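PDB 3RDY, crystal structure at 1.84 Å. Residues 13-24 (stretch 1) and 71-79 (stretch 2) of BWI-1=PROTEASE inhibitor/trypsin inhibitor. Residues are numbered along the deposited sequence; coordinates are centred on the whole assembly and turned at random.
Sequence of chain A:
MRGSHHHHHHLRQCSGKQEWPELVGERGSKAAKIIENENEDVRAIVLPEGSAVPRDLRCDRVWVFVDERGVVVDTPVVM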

# COMPACT_ATOMS: atom_id res chain seq x y z
N GLN A 13 10.11 -14.54 -5.52
CA GLN A 13 8.65 -14.66 -5.56
C GLN A 13 8.06 -14.40 -4.18
O GLN A 13 8.46 -15.01 -3.18
CB GLN A 13 8.22 -16.05 -6.07
N CYS A 14 7.10 -13.49 -4.11
CA CYS A 14 6.55 -13.10 -2.82
C CYS A 14 5.47 -14.06 -2.40
O CYS A 14 4.84 -14.68 -3.24
CB CYS A 14 5.94 -11.71 -2.94
SG CYS A 14 7.15 -10.55 -3.53
N SER A 15 5.25 -14.16 -1.09
CA SER A 15 4.16 -14.96 -0.56
C SER A 15 3.03 -14.09 -0.02
O SER A 15 3.25 -12.94 0.41
CB SER A 15 4.68 -15.85 0.57
OG SER A 15 5.07 -15.02 1.65
N GLY A 16 1.83 -14.64 -0.04
CA GLY A 16 0.69 -13.99 0.59
C GLY A 16 0.01 -13.05 -0.37
O GLY A 16 0.33 -13.03 -1.55
N LYS A 17 -0.96 -12.28 0.14
CA LYS A 17 -1.78 -11.42 -0.69
C LYS A 17 -0.90 -10.31 -1.29
O LYS A 17 -0.11 -9.72 -0.57
CB LYS A 17 -2.93 -10.82 0.15
CG LYS A 17 -3.86 -9.87 -0.64
CD LYS A 17 -5.11 -9.61 0.16
CE LYS A 17 -6.08 -8.69 -0.56
NZ LYS A 17 -7.37 -8.47 0.21
N GLN A 18 -1.06 -10.04 -2.58
CA GLN A 18 -0.15 -9.11 -3.28
C GLN A 18 -0.77 -7.78 -3.70
O GLN A 18 -0.05 -6.87 -4.13
CB GLN A 18 0.41 -9.79 -4.54
CG GLN A 18 1.32 -11.01 -4.26
CD GLN A 18 2.52 -10.65 -3.39
OE1 GLN A 18 2.59 -11.04 -2.22
NE2 GLN A 18 3.46 -9.89 -3.94
N GLU A 19 -2.09 -7.66 -3.65
CA GLU A 19 -2.73 -6.41 -4.09
C GLU A 19 -4.08 -6.21 -3.43
O GLU A 19 -4.76 -7.18 -3.06
CB GLU A 19 -2.89 -6.39 -5.62
CG GLU A 19 -3.86 -7.42 -6.14
CD GLU A 19 -3.29 -8.82 -6.13
OE1 GLU A 19 -2.14 -9.01 -6.61
OE2 GLU A 19 -3.99 -9.73 -5.63
N TRP A 20 -4.46 -4.93 -3.29
CA TRP A 20 -5.63 -4.53 -2.51
C TRP A 20 -6.46 -3.50 -3.28
O TRP A 20 -6.61 -2.36 -2.82
CB TRP A 20 -5.17 -3.92 -1.18
CG TRP A 20 -4.60 -4.92 -0.18
CD1 TRP A 20 -5.27 -5.55 0.84
CD2 TRP A 20 -3.24 -5.40 -0.11
NE1 TRP A 20 -4.43 -6.39 1.53
CE2 TRP A 20 -3.18 -6.32 0.97
CE3 TRP A 20 -2.08 -5.16 -0.87
CZ2 TRP A 20 -1.99 -6.98 1.34
CZ3 TRP A 20 -0.90 -5.81 -0.50
CH2 TRP A 20 -0.87 -6.74 0.58
N PRO A 21 -7.02 -3.89 -4.44
CA PRO A 21 -7.84 -2.97 -5.24
C PRO A 21 -9.04 -2.47 -4.42
O PRO A 21 -9.52 -1.35 -4.61
CB PRO A 21 -8.28 -3.86 -6.43
CG PRO A 21 -8.22 -5.29 -5.86
CD PRO A 21 -6.94 -5.23 -5.06
N GLU A 22 -9.51 -3.30 -3.51
CA GLU A 22 -10.66 -2.98 -2.67
C GLU A 22 -10.40 -1.82 -1.70
O GLU A 22 -11.35 -1.22 -1.18
CB GLU A 22 -11.17 -4.21 -1.91
CG GLU A 22 -10.35 -4.63 -0.69
CD GLU A 22 -9.17 -5.55 -1.02
OE1 GLU A 22 -8.62 -6.13 -0.07
OE2 GLU A 22 -8.79 -5.69 -2.21
N LEU A 23 -9.13 -1.49 -1.47
CA LEU A 23 -8.79 -0.41 -0.54
C LEU A 23 -8.72 0.99 -1.17
O LEU A 23 -8.51 1.98 -0.47
CB LEU A 23 -7.51 -0.73 0.22
CG LEU A 23 -7.63 -1.46 1.57
CD1 LEU A 23 -8.98 -2.15 1.86
CD2 LEU A 23 -6.45 -2.36 1.89
N VAL A 24 -8.87 1.07 -2.49
CA VAL A 24 -8.92 2.37 -3.14
C VAL A 24 -10.22 3.03 -2.65
O VAL A 24 -11.25 2.38 -2.60
CB VAL A 24 -8.92 2.25 -4.66
CG1 VAL A 24 -9.14 3.62 -5.34
CG2 VAL A 24 -7.59 1.62 -5.13
N VAL A 71 -7.02 9.98 1.28
CA VAL A 71 -7.71 8.78 0.83
C VAL A 71 -6.90 8.04 -0.25
O VAL A 71 -6.34 8.67 -1.16
CB VAL A 71 -9.11 9.11 0.32
CG1 VAL A 71 -9.76 7.87 -0.35
CG2 VAL A 71 -9.98 9.65 1.51
N VAL A 72 -6.88 6.72 -0.16
CA VAL A 72 -6.13 5.90 -1.13
C VAL A 72 -6.64 6.09 -2.56
O VAL A 72 -7.84 5.93 -2.83
CB VAL A 72 -6.19 4.39 -0.76
CG1 VAL A 72 -5.42 3.54 -1.77
CG2 VAL A 72 -5.67 4.17 0.68
N VAL A 73 -5.73 6.43 -3.48
CA VAL A 73 -6.14 6.65 -4.86
C VAL A 73 -5.51 5.71 -5.87
O VAL A 73 -5.99 5.63 -7.00
CB VAL A 73 -5.84 8.10 -5.34
CG1 VAL A 73 -6.79 9.07 -4.70
CG2 VAL A 73 -4.39 8.44 -5.06
N ASP A 74 -4.42 5.04 -5.49
CA ASP A 74 -3.82 4.00 -6.33
C ASP A 74 -3.98 2.65 -5.63
O ASP A 74 -3.93 2.58 -4.41
CB ASP A 74 -2.32 4.24 -6.54
CG ASP A 74 -2.05 5.52 -7.30
OD1 ASP A 74 -1.02 6.17 -7.05
OD2 ASP A 74 -2.88 5.86 -8.16
N THR A 75 -4.12 1.59 -6.41
CA THR A 75 -4.21 0.24 -5.84
C THR A 75 -2.92 -0.12 -5.10
O THR A 75 -1.85 -0.20 -5.73
CB THR A 75 -4.43 -0.83 -6.93
OG1 THR A 75 -5.67 -0.57 -7.60
CG2 THR A 75 -4.49 -2.23 -6.28
N PRO A 76 -3.00 -0.36 -3.77
CA PRO A 76 -1.77 -0.76 -3.08
C PRO A 76 -1.35 -2.18 -3.52
O PRO A 76 -2.20 -3.07 -3.64
CB PRO A 76 -2.16 -0.74 -1.59
CG PRO A 76 -3.38 0.17 -1.52
CD PRO A 76 -4.11 -0.09 -2.83
N VAL A 77 -0.06 -2.35 -3.78
CA VAL A 77 0.49 -3.64 -4.18
C VAL A 77 1.82 -3.88 -3.47
O VAL A 77 2.49 -2.95 -3.02
CB VAL A 77 0.70 -3.74 -5.71
CG1 VAL A 77 -0.66 -3.52 -6.48
CG2 VAL A 77 1.76 -2.78 -6.17
N VAL A 78 2.20 -5.14 -3.33
CA VAL A 78 3.52 -5.45 -2.79
C VAL A 78 4.56 -5.17 -3.86
O VAL A 78 4.53 -5.76 -4.94
CB VAL A 78 3.63 -6.90 -2.32
CG1 VAL A 78 5.03 -7.18 -1.82
CG2 VAL A 78 2.60 -7.18 -1.20
N MET A 79 5.48 -4.26 -3.58
CA MET A 79 6.51 -3.90 -4.55
C MET A 79 7.55 -3.04 -3.86
O MET A 79 7.18 -2.18 -3.04
CB MET A 79 5.90 -3.14 -5.74
CG MET A 79 6.97 -2.60 -6.69
SD MET A 79 6.33 -2.17 -8.31
CE MET A 79 6.00 -3.82 -8.92
OXT MET A 79 8.75 -3.18 -4.11

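The contact between residues 13-24 and 71-79 buries 569 Å², summed over both sides, and Val-78 and Val-24 contribute most, with 85 and 80 Å² covered. They mark the two ends of an antiparallel pairing: the nearest CA atoms run from Gln-18 with Val-78, through Glu-19 with Val-77, to Val-24 with Val-72.

At the Val-78 end the backbone does the polar work. Val-78 N donates to Gln-18 O at 2.9 Å, with an N-H...O angle of 162°, and Trp-20 N donates to Pro-76 O, also at 2.9 Å, with a less linear angle of 145°. These two hydrogen bonds flank Glu-19 and Val-77, which form a single beta bridge. The same two carbonyls receive CA-H...O contacts, from Val-77 CA to Gln-18 O at 3.3 Å and from Glu-19 CA to Pro-76 O at 3.4 Å, so each oxygen meets both an N-H and a CA-H of the partner. Pro-76 has no N-H to donate, but its carbonyl suffices for this role.

Val-78 points toward the other stretch with chi1 at 178° (t), and its two methyls find different neighbours. CG2 lies 3.8 Å from Trp-20 CZ3, near the plane of the indole and at its edge, while CG1 reaches Cys-14 SG at 4.3 Å. A short branched side chain thus serves both contacts without needing to extend. Trp-20 is itself buried, with 59 Å² covered by the second stretch; its CB approaches Pro-76 CD at 4.3 Å, and NE1 is hydrogen-bonded elsewhere in the structure. Pro-76, likewise buried with 59 Å² covered, offers a compact apolar ring beside it.

Val-24 secures the other end by packing alone. In the t rotamer (chi1 173°), CG1 sits 3.7 Å from Val-72 O, and CG2 lies 3.7 Å from Thr-75 N and 4.4 Å from Val-72 CG1. Val-72 points toward stretch 1, and its CB comes within 3.4 Å of Leu-23 O. The turn that presents Val-24 is a 3-10 segment, braced by Leu-23 N to Trp-20 O at 3.0 Å and Val-24 N to Pro-21 O at 3.3 Å. Pro-21, with phi at -59°, fits the start of this segment, and its N lies 3.5 Å from Thr-75 CG2, a methyl that also approaches Trp-20 C at 3.8 Å.

Within stretch 1, a salt bridge from Lys-17 NZ to Glu-22 OE1 at 2.7 Å spans the residues around Trp-20, the lysine being fully extended with all four chi angles t.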